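Local coordinates for probable protein phosphatase 2C 50 (Oryza sativa subsp. japonica, PDB 5ZCG) that probably removes phosphate from serine and threonine residues of target proteins, as a magnesium-dependent phosphatase of the PP2C family, at residues A[148-151]-A[156-159]; A[2-7]-A[55-60]; A[101-106]-A[232-237]. The protein carries 5 engineered substitutions. All blocks are in the same frame, centred on the assembly; numbering follows the deposited sequence.

Interaction 1. Residues A[148-151]-A[156-159]; sequences VALV and VVVA
Val148 and Ala159, at one end, and Val151 and Val156, at the other, mark the limits of an antiparallel ladder in which the two arms of a beta hairpin run at 163° to each other, their axes 4.6 Å apart at closest approach. Two hydrogen-bonded pairs carry the backbone bonding. Val148 N donates to Ala159 O, and Ala159 N donates back to Val148 O, while Leu150 N reaches Val157 O at 2.8 Å and the opposite bond, Val157 N to Leu150 O, is 2.9 Å long. Between them lies the non-hydrogen-bonded pair Ala149-Val158, with its CA atoms 4.5 Å apart, and its CA-H groups supplement the ladder: Val158 CA lies 3.3 Å from Val148 O.

Leu150 and Val157 lie side by side and point the same way, CD2 of the leucine 4.0 Å from CG2 of the valine. On that same face Val148 is rotated (chi1 -45°) to put CG2 between its backbone N and carbonyl carbon, 3.9 Å from Ala159 CB. The other face carries Ala149, whose CB meets Val158 CG2 at 4.1 Å.

Phe107 and Trp103 of helix 99-118 cover the Val148-Val157 face, Leu244 and Leu246 of strand 241-247 pack on the face of Ala149 and Val156, and strands 53-63 and 231-236 flank the hairpin within its sheet.

Interaction 2. Residues A[2-7]-A[55-60]; sequences PVWGCA and HLFGVF
Pro2 lies over one face of the His55 imidazole in a CH-pi contact and also touches the edge of Phe57. Its CD stands 3.7 Å from the ring centroid of His55, 12° off the ring normal, and the pyrrolidine extends from there across the same ring, so that Pro2 CB is 3.6 Å from His55 CD2. The imidazole has a polar partner too: His55 ND1 accepts a hydrogen bond from Arg25 N of strand 18-28.

The tightest packing is reached one step further in, where the edge of the buried Phe57 is directed at the face of Trp4. CE1 of Phe57 approaches Trp4 CG to 3.5 Å in an offset edge-to-face pair, with the phenyl plane inclined at 61° to the indole. Trp4 is turned with CG between its own backbone N and carbonyl carbon (chi1 60°), which presents the five-membered ring to the phenylalanine. Phe57 CZ meets Pro2 CB at 3.8 Å; one aromatic edge thus serves both Pro2 and Trp4.

In the alpha-beta-beta-alpha sandwich of PP2C phosphatases this is a contact across the two sheets. Segment 2-7 belongs to an outermost strand of one sheet, paired with strand 313-319, whereas 55-60 lies in the other, beside strand 143-151.

The joint is correspondingly made by side chains, with no hydrogen bond across it. The outer side is looser: Pro2, Trp4 and His55 are all partly exposed, with Trp4 resting on Ala22 and Pro2 on Pro24 of strand 18-28. Beyond Trp4 the side chains no longer meet, and Cys6 SG and Val59 CG2 are 6.4 Å apart.

Interaction 3. Residues A[101-106]-A[232-237]; sequences EHWDDV and VMVVPR
Trp103 and Val234 meet at about a right angle where helix 99-118 packs on strand 231-236, one of the places at which a helical layer of the alpha-beta-beta-alpha sandwich covers a sheet. The short helix segment runs at 133° to the strand, and the axes come no closer than 8.6 Å, a separation filled mainly by side chains.

Trp103 has its CG anti to the carbonyl carbon and beside the backbone N (chi1 -83°), a setting that brings the pyrrole part of the indole to the strand. CG2 of Val234 approaches obliquely, neither flat on the ring nor in line with its rim, and comes to 3.6 Å from Trp103 CD1 and 3.9 Å from Trp103 CG. A hydrogen bond from Trp103 NE1 to Leu33 O helps hold the indole in this setting. The same ring also touches Val157, on the strand next to 231-236, and so spans two strands of the sheet.

One residue later on the helix, Asp104 has a similar first torsion, but its CB does not point at the strand; the carboxylate end comes nearer, bending across the isopropyl group of Val232 with OD1 3.3 Å from Val232 CB in a plain van der Waals contact. The valine also packs its CG1 loosely toward Trp103 CB, at 4.3 Å. The carboxylate is also paired with Lys100, one turn earlier on the helix, which probably helps to orient it: Lys100 NZ forms a salt bridge with Asp104 OD1 and a hydrogen bond with Val232 O, tying helix and strand together through one ammonium group. That positive charge would be expected to stabilise the carboxylate in its ionised form. A water adds a weaker link, accepting from Val232 N at 3.2 Å and donating a weak 3.4 Å bond to Asp104 OD1.

Interactions 1 to 3 trace a path from an outermost strand of one sheet, through the other sheet, to a helix on its far face. Interaction 1 lies between the others, its centre about 10 Å from that of interaction 2 and about 8 Å from that of interaction 3; the centres of interactions 2 and 3 are about 19 Å apart, their nearest atoms about 6 Å. Probable backbone hydrogen bonds join interaction 1 to each neighbour: Ala149 N to Phe57 O, and Val158 N to Met233 O. Along the chain interaction 2 closes first, and the hairpin is nested within the loop closed by interaction 3. Strand 53-63 continues from interaction 2 to the magnesium ligand Asp61.

Interaction 1. Residues A[148-151]-A[156-159]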
loop_
_atom_site.group_PDB
_atom_site.type_symbol
_atom_site.label_atom_id
_atom_site.label_comp_id
_atom_site.label_asym_id
_atom_site.label_seq_id
_atom_site.Cartn_x
_atom_site.Cartn_y
_atom_site.Cartn_z
ATOM N N VAL A 148 7.921 -0.307 -10.815
ATOM C CA VAL A 148 7.907 0.162 -12.191
ATOM C C VAL A 148 9.250 -0.136 -12.837
ATOM O O VAL A 148 10.301 -0.137 -12.187
ATOM C CB VAL A 148 7.556 1.669 -12.303
ATOM C CG1 VAL A 148 6.357 2.018 -11.410
ATOM C CG2 VAL A 148 8.754 2.541 -11.978
ATOM N N ALA A 149 9.190 -0.407 -14.134
ATOM C CA ALA A 149 10.350 -0.689 -14.961
ATOM C C ALA A 149 10.268 0.190 -16.197
ATOM O O ALA A 149 9.324 0.081 -16.989
ATOM C CB ALA A 149 10.409 -2.168 -15.349
ATOM N N LEU A 150 11.236 1.082 -16.335
ATOM C CA LEU A 150 11.473 1.800 -17.570
ATOM C C LEU A 150 12.350 0.925 -18.451
ATOM O O LEU A 150 13.412 0.467 -18.021
ATOM C CB LEU A 150 12.143 3.144 -17.278
ATOM C CG LEU A 150 12.590 4.028 -18.440
ATOM C CD1 LEU A 150 12.479 5.485 -18.017
ATOM C CD2 LEU A 150 14.011 3.695 -18.862
ATOM N N VAL A 151 11.896 0.671 -19.669
ATOM C CA VAL A 151 12.596 -0.190 -20.606
ATOM C C VAL A 151 12.960 0.645 -21.823
ATOM O O VAL A 151 12.101 1.319 -22.401
ATOM C CB VAL A 151 11.745 -1.407 -21.015
ATOM C CG1 VAL A 151 12.491 -2.243 -22.034
ATOM C CG2 VAL A 151 11.359 -2.232 -19.781
ATOM N N VAL A 156 17.373 -1.243 -18.559
ATOM C CA VAL A 156 16.155 -1.319 -17.764
ATOM C C VAL A 156 16.409 -0.589 -16.450
ATOM O O VAL A 156 17.416 -0.846 -15.780
ATOM C CB VAL A 156 15.737 -2.780 -17.512
ATOM C CG1 VAL A 156 14.535 -2.831 -16.588
ATOM C CG2 VAL A 156 15.460 -3.489 -18.833
ATOM N N VAL A 157 15.513 0.323 -16.082
ATOM C CA VAL A 157 15.609 1.050 -14.818
ATOM C C VAL A 157 14.391 0.715 -13.969
ATOM O O VAL A 157 13.250 0.937 -14.386
ATOM C CB VAL A 157 15.723 2.566 -15.033
ATOM C CG1 VAL A 157 16.046 3.255 -13.713
ATOM C CG2 VAL A 157 16.785 2.864 -16.067
ATOM N N VAL A 158 14.629 0.206 -12.769
ATOM C CA VAL A 158 13.566 -0.278 -11.904
ATOM C C VAL A 158 13.483 0.619 -10.683
ATOM O O VAL A 158 14.505 0.924 -10.057
ATOM C CB VAL A 158 13.798 -1.742 -11.498
ATOM C CG1 VAL A 158 12.925 -2.089 -10.309
ATOM C CG2 VAL A 158 13.522 -2.661 -12.680
ATOM N N ALA A 159 12.269 1.043 -10.348
ATOM C CA ALA A 159 11.998 1.731 -9.094
ATOM C C ALA A 159 10.939 0.942 -8.341
ATOM O O ALA A 159 9.847 0.702 -8.867
ATOM C CB ALA A 159 11.531 3.166 -9.334
#

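Interaction 2. Residues A[2-7]-A[55-60]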
loop_
_atom_site.group_PDB
_atom_site.type_symbol
_atom_site.label_atom_id
_atom_site.label_comp_id
_atom_site.label_asym_id
_atom_site.label_seq_id
_atom_site.Cartn_x
_atom_site.Cartn_y
_atom_site.Cartn_z
ATOM N N PRO A 2 7.403 -2.343 -27.768
ATOM C CA PRO A 2 7.588 -3.289 -26.661
ATOM C C PRO A 2 6.743 -4.546 -26.832
ATOM O O PRO A 2 5.628 -4.516 -27.360
ATOM C CB PRO A 2 7.158 -2.490 -25.425
ATOM C CG PRO A 2 6.243 -1.461 -25.944
ATOM C CD PRO A 2 6.789 -1.086 -27.288
ATOM N N VAL A 3 7.301 -5.663 -26.381
ATOM C CA VAL A 3 6.702 -6.986 -26.532
ATOM C C VAL A 3 6.313 -7.442 -25.131
ATOM O O VAL A 3 7.168 -7.850 -24.341
ATOM C CB VAL A 3 7.670 -7.965 -27.206
ATOM C CG1 VAL A 3 7.010 -9.303 -27.460
ATOM C CG2 VAL A 3 8.208 -7.362 -28.514
ATOM N N TRP A 4 5.027 -7.358 -24.793
ATOM C CA TRP A 4 4.638 -7.588 -23.410
ATOM C C TRP A 4 3.268 -8.243 -23.329
ATOM O O TRP A 4 2.451 -8.151 -24.247
ATOM C CB TRP A 4 4.615 -6.282 -22.616
ATOM C CG TRP A 4 3.660 -5.284 -23.187
ATOM C CD1 TRP A 4 3.882 -4.449 -24.246
ATOM C CD2 TRP A 4 2.325 -5.021 -22.741
ATOM N NE1 TRP A 4 2.768 -3.678 -24.483
ATOM C CE2 TRP A 4 1.798 -4.010 -23.572
ATOM C CE3 TRP A 4 1.527 -5.537 -21.716
ATOM C CZ2 TRP A 4 0.509 -3.509 -23.410
ATOM C CZ3 TRP A 4 0.245 -5.043 -21.559
ATOM C CH2 TRP A 4 -0.252 -4.042 -22.403
ATOM N N GLY A 5 3.029 -8.876 -22.190
ATOM C CA GLY A 5 1.723 -9.419 -21.873
ATOM C C GLY A 5 1.395 -9.153 -20.420
ATOM O O GLY A 5 2.283 -9.045 -19.571
ATOM N N CYS A 6 0.097 -9.052 -20.139
ATOM C CA CYS A 6 -0.378 -8.724 -18.800
ATOM C C CYS A 6 -1.597 -9.570 -18.466
ATOM O O CYS A 6 -2.588 -9.548 -19.202
ATOM C CB CYS A 6 -0.716 -7.236 -18.684
ATOM S SG CYS A 6 -1.213 -6.741 -17.021
ATOM N N ALA A 7 -1.516 -10.318 -17.370
ATOM C CA ALA A 7 -2.629 -11.106 -16.858
ATOM C C ALA A 7 -2.911 -10.697 -15.419
ATOM O O ALA A 7 -1.994 -10.643 -14.597
ATOM C CB ALA A 7 -2.323 -12.603 -16.932
ATOM N N HIS A 55 9.687 2.838 -22.701
ATOM C CA HIS A 55 8.363 2.367 -22.324
ATOM C C HIS A 55 8.327 2.120 -20.825
ATOM O O HIS A 55 9.345 1.795 -20.210
ATOM C CB HIS A 55 8.003 1.079 -23.065
ATOM C CG HIS A 55 8.742 0.901 -24.351
ATOM N ND1 HIS A 55 8.541 1.719 -25.441
ATOM C CD2 HIS A 55 9.689 0.007 -24.718
ATOM C CE1 HIS A 55 9.332 1.336 -26.427
ATOM N NE2 HIS A 55 10.037 0.298 -26.013
ATOM N N LEU A 56 7.152 2.263 -20.227
ATOM C CA LEU A 56 7.017 2.084 -18.788
ATOM C C LEU A 56 6.057 0.939 -18.491
ATOM O O LEU A 56 4.973 0.866 -19.076
ATOM C CB LEU A 56 6.542 3.372 -18.107
ATOM C CG LEU A 56 6.755 3.369 -16.588
ATOM C CD1 LEU A 56 8.234 3.450 -16.253
ATOM C CD2 LEU A 56 6.009 4.499 -15.923
ATOM N N PHE A 57 6.469 0.037 -17.605
ATOM C CA PHE A 57 5.609 -1.026 -17.100
ATOM C C PHE A 57 5.516 -0.897 -15.591
ATOM O O PHE A 57 6.495 -0.553 -14.928
ATOM C CB PHE A 57 6.136 -2.414 -17.491
ATOM C CG PHE A 57 6.316 -2.586 -18.968
ATOM C CD1 PHE A 57 5.257 -2.988 -19.764
ATOM C CD2 PHE A 57 7.540 -2.326 -19.565
ATOM C CE1 PHE A 57 5.417 -3.139 -21.129
ATOM C CE2 PHE A 57 7.706 -2.477 -20.927
ATOM C CZ PHE A 57 6.646 -2.881 -21.712
ATOM N N GLY A 58 4.334 -1.143 -15.050
ATOM C CA GLY A 58 4.161 -0.979 -13.623
ATOM C C GLY A 58 3.099 -1.881 -13.039
ATOM O O GLY A 58 2.068 -2.129 -13.669
ATOM N N VAL A 59 3.341 -2.364 -11.825
ATOM C CA VAL A 59 2.349 -3.113 -11.064
ATOM C C VAL A 59 2.150 -2.400 -9.736
ATOM O O VAL A 59 3.125 -2.088 -9.035
ATOM C CB VAL A 59 2.768 -4.581 -10.863
ATOM C CG1 VAL A 59 1.850 -5.278 -9.849
ATOM C CG2 VAL A 59 2.749 -5.314 -12.204
ATOM N N PHE A 60 0.884 -2.143 -9.398
ATOM C CA PHE A 60 0.503 -1.358 -8.229
ATOM C C PHE A 60 -0.483 -2.183 -7.414
ATOM O O PHE A 60 -1.631 -2.372 -7.825
ATOM C CB PHE A 60 -0.106 -0.023 -8.651
ATOM C CG PHE A 60 0.603 0.613 -9.816
ATOM C CD1 PHE A 60 1.772 1.329 -9.624
ATOM C CD2 PHE A 60 0.119 0.462 -11.106
ATOM C CE1 PHE A 60 2.438 1.900 -10.691
ATOM C CE2 PHE A 60 0.778 1.028 -12.177
ATOM C CZ PHE A 60 1.939 1.751 -11.970
#

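Interaction 3. Residues A[101-106]-A[232-237]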
loop_
_atom_site.group_PDB
_atom_site.type_symbol
_atom_site.label_atom_id
_atom_site.label_comp_id
_atom_site.label_asym_id
_atom_site.label_seq_id
_atom_site.Cartn_x
_atom_site.Cartn_y
_atom_site.Cartn_z
ATOM N N GLU A 101 22.792 8.819 -8.894
ATOM C CA GLU A 101 22.164 9.762 -7.978
ATOM C C GLU A 101 20.987 10.460 -8.642
ATOM O O GLU A 101 19.950 10.676 -8.010
ATOM C CB GLU A 101 23.193 10.783 -7.493
ATOM C CG GLU A 101 24.003 10.334 -6.284
ATOM C CD GLU A 101 25.113 11.310 -5.927
ATOM O OE1 GLU A 101 24.931 12.530 -6.137
ATOM O OE2 GLU A 101 26.169 10.855 -5.440
ATOM N N HIS A 102 21.116 10.804 -9.923
ATOM C CA HIS A 102 20.021 11.483 -10.603
ATOM C C HIS A 102 18.877 10.537 -10.937
ATOM O O HIS A 102 17.715 10.956 -10.917
ATOM C CB HIS A 102 20.540 12.195 -11.848
ATOM C CG HIS A 102 21.181 13.510 -11.543
ATOM N ND1 HIS A 102 20.569 14.717 -11.803
ATOM C CD2 HIS A 102 22.366 13.807 -10.956
ATOM C CE1 HIS A 102 21.361 15.702 -11.417
ATOM N NE2 HIS A 102 22.459 15.177 -10.903
ATOM N N TRP A 103 19.168 9.272 -11.250
ATOM C CA TRP A 103 18.084 8.300 -11.388
ATOM C C TRP A 103 17.321 8.176 -10.076
ATOM O O TRP A 103 16.078 8.225 -10.051
ATOM C CB TRP A 103 18.641 6.941 -11.812
ATOM C CG TRP A 103 18.878 6.799 -13.288
ATOM C CD1 TRP A 103 20.073 6.570 -13.910
ATOM C CD2 TRP A 103 17.890 6.857 -14.327
ATOM N NE1 TRP A 103 19.892 6.484 -15.272
ATOM C CE2 TRP A 103 18.562 6.660 -15.553
ATOM C CE3 TRP A 103 16.505 7.057 -14.340
ATOM C CZ2 TRP A 103 17.893 6.655 -16.779
ATOM C CZ3 TRP A 103 15.845 7.059 -15.560
ATOM C CH2 TRP A 103 16.540 6.858 -16.761
ATOM N N ASP A 104 18.066 8.054 -8.966
ATOM C CA ASP A 104 17.459 8.012 -7.641
ATOM C C ASP A 104 16.593 9.235 -7.400
ATOM O O ASP A 104 15.464 9.117 -6.917
ATOM C CB ASP A 104 18.539 7.934 -6.560
ATOM C CG ASP A 104 19.302 6.631 -6.580
ATOM O OD1 ASP A 104 18.867 5.689 -7.278
ATOM O OD2 ASP A 104 20.342 6.551 -5.893
ATOM N N ASP A 105 17.103 10.421 -7.746
ATOM C CA ASP A 105 16.385 11.648 -7.432
ATOM C C ASP A 105 15.132 11.800 -8.284
ATOM O O ASP A 105 14.082 12.199 -7.776
ATOM C CB ASP A 105 17.304 12.856 -7.610
ATOM C CG ASP A 105 16.619 14.161 -7.266
ATOM O OD1 ASP A 105 16.297 14.363 -6.079
ATOM O OD2 ASP A 105 16.399 14.981 -8.179
ATOM N N VAL A 106 15.216 11.494 -9.579
ATOM C CA VAL A 106 14.045 11.672 -10.428
ATOM C C VAL A 106 12.949 10.681 -10.035
ATOM O O VAL A 106 11.770 11.049 -9.934
ATOM C CB VAL A 106 14.428 11.579 -11.922
ATOM C CG1 VAL A 106 14.843 10.170 -12.323
ATOM C CG2 VAL A 106 13.280 12.063 -12.797
ATOM N N VAL A 232 16.016 2.210 -6.352
ATOM C CA VAL A 232 16.223 2.278 -7.792
ATOM C C VAL A 232 17.411 1.410 -8.186
ATOM O O VAL A 232 18.439 1.385 -7.499
ATOM C CB VAL A 232 16.423 3.740 -8.239
ATOM C CG1 VAL A 232 16.560 3.844 -9.760
ATOM C CG2 VAL A 232 15.267 4.603 -7.735
ATOM N N MET A 233 17.265 0.699 -9.300
ATOM C CA MET A 233 18.329 -0.112 -9.873
ATOM C C MET A 233 18.429 0.184 -11.362
ATOM O O MET A 233 17.410 0.224 -12.059
ATOM C CB MET A 233 18.072 -1.605 -9.637
ATOM C CG MET A 233 19.332 -2.450 -9.526
ATOM S SD MET A 233 18.983 -4.142 -8.993
ATOM C CE MET A 233 18.274 -3.860 -7.374
ATOM N N VAL A 234 19.646 0.430 -11.841
ATOM C CA VAL A 234 19.921 0.649 -13.259
ATOM C C VAL A 234 20.667 -0.570 -13.786
ATOM O O VAL A 234 21.761 -0.889 -13.303
ATOM C CB VAL A 234 20.735 1.932 -13.492
ATOM C CG1 VAL A 234 20.930 2.167 -14.984
ATOM C CG2 VAL A 234 20.053 3.123 -12.842
ATOM N N VAL A 235 20.081 -1.268 -14.755
ATOM C CA VAL A 235 20.683 -2.505 -15.243
ATOM C C VAL A 235 20.825 -2.436 -16.760
ATOM O O VAL A 235 19.823 -2.402 -17.492
ATOM C CB VAL A 235 19.886 -3.744 -14.781
ATOM C CG1 VAL A 235 18.399 -3.572 -15.006
ATOM C CG2 VAL A 235 20.384 -5.003 -15.477
ATOM N N PRO A 236 22.049 -2.367 -17.273
ATOM C CA PRO A 236 22.232 -2.423 -18.726
ATOM C C PRO A 236 21.788 -3.775 -19.262
ATOM O O PRO A 236 22.024 -4.819 -18.649
ATOM C CB PRO A 236 23.740 -2.202 -18.907
ATOM C CG PRO A 236 24.347 -2.470 -17.562
ATOM C CD PRO A 236 23.306 -2.103 -16.555
ATOM N N ARG A 237 21.117 -3.748 -20.408
ATOM C CA ARG A 237 20.623 -4.982 -20.990
ATOM C C ARG A 237 21.793 -5.800 -21.523
ATOM O O ARG A 237 22.832 -5.261 -21.910
ATOM C CB ARG A 237 19.604 -4.676 -22.086
ATOM C CG ARG A 237 18.270 -4.196 -21.519
ATOM C CD ARG A 237 17.330 -3.705 -22.601
ATOM N NE ARG A 237 16.896 -4.780 -23.487
ATOM C CZ ARG A 237 15.815 -4.721 -24.260
ATOM N NH1 ARG A 237 15.051 -3.637 -24.255
ATOM N NH2 ARG A 237 15.494 -5.747 -25.037
HETATM O O HOH W 1 18.232 3.735 -4.631
#